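Long-range contact in large exoprotein involved in heme utilization or adhesion (Yersinia kristensenii ATCC 33638, PDB 5E3E), which probably acts as the ribonuclease toxin of a contact-dependent growth inhibition system, a bacterial member of the RNase A superfamily, and is bound here by its immunity protein: residues G2-G10 / K106-P114. Residues are numbered along the deposited sequence; the frame is centred on the assembly and turned at random.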
loop_
_atom_site.group_PDB
_atom_site.type_symbol
_atom_site.label_atom_id
_atom_site.label_comp_id
_atom_site.label_asym_id
_atom_site.label_seq_id
_atom_site.Cartn_x
_atom_site.Cartn_y
_atom_site.Cartn_z
ATOM N N GLY B 2 4.831 -3.013 17.986
ATOM C CA GLY B 2 4.067 -4.240 17.722
ATOM C C GLY B 2 4.330 -4.796 16.330
ATOM O O GLY B 2 5.164 -4.283 15.603
ATOM N N HIS B 3 3.617 -5.856 15.965
ATOM C CA HIS B 3 3.666 -6.392 14.591
ATOM C C HIS B 3 2.404 -5.938 13.876
ATOM O O HIS B 3 1.295 -6.365 14.252
ATOM C CB HIS B 3 3.746 -7.920 14.609
ATOM C CG HIS B 3 4.963 -8.431 15.325
ATOM N ND1 HIS B 3 6.245 -8.135 14.909
ATOM C CD2 HIS B 3 5.095 -9.199 16.436
ATOM C CE1 HIS B 3 7.115 -8.691 15.742
ATOM N NE2 HIS B 3 6.443 -9.353 16.663
ATOM N N LEU B 4 2.564 -5.059 12.883
ATOM C CA LEU B 4 1.402 -4.385 12.304
ATOM C C LEU B 4 0.451 -5.308 11.564
ATOM O O LEU B 4 -0.730 -4.996 11.433
ATOM C CB LEU B 4 1.793 -3.221 11.406
ATOM C CG LEU B 4 2.530 -2.088 12.161
ATOM C CD1 LEU B 4 2.929 -1.005 11.208
ATOM C CD2 LEU B 4 1.730 -1.492 13.297
ATOM N N ILE B 5 0.923 -6.449 11.129
ATOM C CA ILE B 5 0.005 -7.414 10.518
ATOM C C ILE B 5 -1.130 -7.744 11.494
ATOM O O ILE B 5 -2.224 -8.081 11.075
ATOM C CB ILE B 5 0.722 -8.700 10.048
ATOM C CG1 ILE B 5 -0.164 -9.549 9.132
ATOM C CG2 ILE B 5 1.225 -9.533 11.223
ATOM C CD1 ILE B 5 0.621 -10.300 8.101
ATOM N N ASP B 6 -0.880 -7.614 12.803
ATOM C CA ASP B 6 -1.911 -7.974 13.781
ATOM C C ASP B 6 -3.086 -7.020 13.781
ATOM O O ASP B 6 -4.182 -7.373 14.295
ATOM C CB ASP B 6 -1.309 -8.107 15.192
ATOM C CG ASP B 6 -0.303 -9.253 15.292
ATOM O OD1 ASP B 6 -0.426 -10.234 14.525
ATOM O OD2 ASP B 6 0.627 -9.185 16.130
ATOM N N ARG B 7 -2.897 -5.835 13.195
ATOM C CA ARG B 7 -4.014 -4.892 12.967
ATOM C C ARG B 7 -4.988 -5.435 11.890
ATOM O O ARG B 7 -6.063 -4.848 11.665
ATOM C CB ARG B 7 -3.478 -3.528 12.511
ATOM C CG ARG B 7 -2.689 -2.843 13.603
ATOM C CD ARG B 7 -1.866 -1.684 13.103
ATOM N NE ARG B 7 -2.530 -0.937 12.062
ATOM C CZ ARG B 7 -3.619 -0.177 12.210
ATOM N NH1 ARG B 7 -4.203 -0.057 13.382
ATOM N NH2 ARG B 7 -4.124 0.449 11.146
ATOM N N HIS B 8 -4.614 -6.535 11.255
ATOM C CA HIS B 8 -5.340 -7.115 10.090
ATOM C C HIS B 8 -5.554 -8.608 10.264
ATOM O O HIS B 8 -5.614 -9.364 9.275
ATOM C CB HIS B 8 -4.586 -6.834 8.798
ATOM C CG HIS B 8 -4.247 -5.394 8.639
ATOM N ND1 HIS B 8 -5.152 -4.468 8.192
ATOM C CD2 HIS B 8 -3.119 -4.702 8.938
ATOM C CE1 HIS B 8 -4.592 -3.270 8.190
ATOM N NE2 HIS B 8 -3.369 -3.382 8.670
ATOM N N VAL B 9 -5.650 -9.049 11.514
ATOM C CA VAL B 9 -6.022 -10.451 11.815
ATOM C C VAL B 9 -7.214 -10.509 12.775
ATOM O O VAL B 9 -7.159 -10.004 13.914
ATOM C CB VAL B 9 -4.865 -11.300 12.398
ATOM C CG1 VAL B 9 -5.320 -12.743 12.620
ATOM C CG2 VAL B 9 -3.647 -11.293 11.489
ATOM N N GLY B 10 -8.285 -11.121 12.292
ATOM C CA GLY B 10 -9.458 -11.383 13.102
ATOM C C GLY B 10 -10.253 -10.189 13.554
ATOM O O GLY B 10 -11.008 -10.290 14.533
ATOM N N LYS B 106 12.258 -8.226 7.448
ATOM C CA LYS B 106 11.144 -8.372 8.367
ATOM C C LYS B 106 9.833 -8.069 7.656
ATOM O O LYS B 106 9.802 -7.287 6.731
ATOM C CB LYS B 106 11.322 -7.488 9.589
ATOM C CG LYS B 106 11.163 -6.005 9.342
ATOM C CD LYS B 106 11.769 -5.158 10.459
ATOM C CE LYS B 106 11.354 -5.592 11.863
ATOM N NZ LYS B 106 9.919 -5.353 12.168
ATOM N N ILE B 107 8.762 -8.700 8.123
ATOM C CA ILE B 107 7.434 -8.410 7.639
ATOM C C ILE B 107 6.901 -7.155 8.347
ATOM O O ILE B 107 6.728 -7.099 9.587
ATOM C CB ILE B 107 6.489 -9.597 7.884
ATOM C CG1 ILE B 107 6.969 -10.804 7.073
ATOM C CG2 ILE B 107 5.071 -9.232 7.487
ATOM C CD1 ILE B 107 6.379 -12.095 7.581
ATOM N N ILE B 108 6.646 -6.132 7.551
ATOM C CA ILE B 108 6.173 -4.867 8.099
ATOM C C ILE B 108 4.687 -4.960 8.366
ATOM O O ILE B 108 4.226 -4.623 9.443
ATOM C CB ILE B 108 6.451 -3.714 7.125
ATOM C CG1 ILE B 108 7.980 -3.563 6.968
ATOM C CG2 ILE B 108 5.851 -2.416 7.617
ATOM C CD1 ILE B 108 8.737 -3.164 8.231
ATOM N N THR B 109 3.947 -5.397 7.356
ATOM C CA THR B 109 2.500 -5.619 7.521
ATOM C C THR B 109 1.988 -6.471 6.376
ATOM O O THR B 109 2.744 -6.867 5.490
ATOM C CB THR B 109 1.728 -4.274 7.593
ATOM O OG1 THR B 109 0.373 -4.480 8.043
ATOM C CG2 THR B 109 1.761 -3.548 6.305
ATOM N N GLY B 110 0.707 -6.786 6.439
ATOM C CA GLY B 110 0.073 -7.500 5.340
ATOM C C GLY B 110 -1.423 -7.578 5.589
ATOM O O GLY B 110 -1.866 -7.482 6.716
ATOM N N TYR B 111 -2.190 -7.767 4.511
ATOM C CA TYR B 111 -3.638 -7.794 4.613
ATOM C C TYR B 111 -4.280 -8.224 3.314
ATOM O O TYR B 111 -3.651 -8.172 2.247
ATOM C CB TYR B 111 -4.194 -6.427 4.998
ATOM C CG TYR B 111 -3.519 -5.211 4.350
ATOM C CD1 TYR B 111 -3.726 -4.883 3.006
ATOM C CD2 TYR B 111 -2.687 -4.411 5.108
ATOM C CE1 TYR B 111 -3.093 -3.760 2.445
ATOM C CE2 TYR B 111 -2.081 -3.290 4.583
ATOM C CZ TYR B 111 -2.294 -2.977 3.255
ATOM O OH TYR B 111 -1.675 -1.854 2.805
ATOM N N PRO B 112 -5.560 -8.602 3.379
ATOM C CA PRO B 112 -6.235 -8.980 2.129
ATOM C C PRO B 112 -6.421 -7.778 1.210
ATOM O O PRO B 112 -6.522 -6.638 1.703
ATOM C CB PRO B 112 -7.587 -9.492 2.593
ATOM C CG PRO B 112 -7.406 -9.877 4.031
ATOM C CD PRO B 112 -6.345 -8.958 4.568
ATOM N N THR B 113 -6.481 -8.040 -0.094
ATOM C CA THR B 113 -6.706 -7.001 -1.083
ATOM C C THR B 113 -7.806 -7.459 -2.021
ATOM O O THR B 113 -7.814 -8.598 -2.420
ATOM C CB THR B 113 -5.425 -6.662 -1.885
ATOM O OG1 THR B 113 -4.842 -7.853 -2.439
ATOM C CG2 THR B 113 -4.392 -5.997 -1.003
ATOM N N PRO B 114 -8.776 -6.592 -2.314
ATOM C CA PRO B 114 -9.814 -7.000 -3.256
ATOM C C PRO B 114 -9.257 -7.171 -4.656
ATOM O O PRO B 114 -8.411 -6.351 -5.070
ATOM C CB PRO B 114 -10.806 -5.835 -3.206
ATOM C CG PRO B 114 -10.663 -5.280 -1.829
ATOM C CD PRO B 114 -9.193 -5.435 -1.490
ATOM O OXT PRO B 114 -9.638 -8.118 -5.390
HETATM O O HOH W 1 6.926 -6.532 12.613
HETATM O O HOH W 2 5.246 -4.261 11.921
HETATM O O HOH W 3 3.791 -7.442 10.975
#
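Ile107 O is gripped by two waters that tie the edge strand to the start of the N-terminal segment. One of them, 3.1 Å from Ile107 O, also lies in the ring plane of His3 at ND1 and takes a weak bond from Lys106 NZ; the other receives the amide of Ile5, 3.0 Å from Ile5 N. A third water accepts from Leu4 N and donates to Ile108 O at 2.7 Å, which leaves the first amides of the 3-10 turn 4-7 joined to the strand through solvent. Farther along the strand the two segments touch directly. Leu4 sets CB against Ile108 O, while Ile5 lays its CG1 branch alongside the backbone of Gly110. With CG1 anti to the backbone N (chi1 -167°), Ile5 CG1 lies 3.6 Å from Gly110 O and CD1 comes close to Gly110 N and CA; buried here, Gly110 N and Gly110 O have no hydrogen-bonding partner in the model. Tyr111 turns its edge to the face of the His8 ring, with Tyr111 CD2 3.7 Å above the imidazole plane, over its centre. The two side chains run side by side, their planes 55° apart in an edge-to-face pair. Both imidazole nitrogens are engaged, ND1 by Ser29 O and NE2 by Asp21 of the CdiI immunity protein, which probably fixes the ring's rotation. The same Asp21 is hydrogen-bonded to Thr109 OG1 and forms a salt bridge with Arg7 NE, and Tyr111 OH is hydrogen-bonded to Gln20 N of CdiI. Ile108 and Thr109 form a classic beta bulge opposite Ile94. The arrangement packs an N-terminal 3-10 turn against the C-terminal strand of the curved antiparallel sheet in this RNase A-like domain, and turn and strand together contribute to the surface that CdiI covers, polar at His8, Thr109 and Tyr111 and apolar at Leu4 and Ile108.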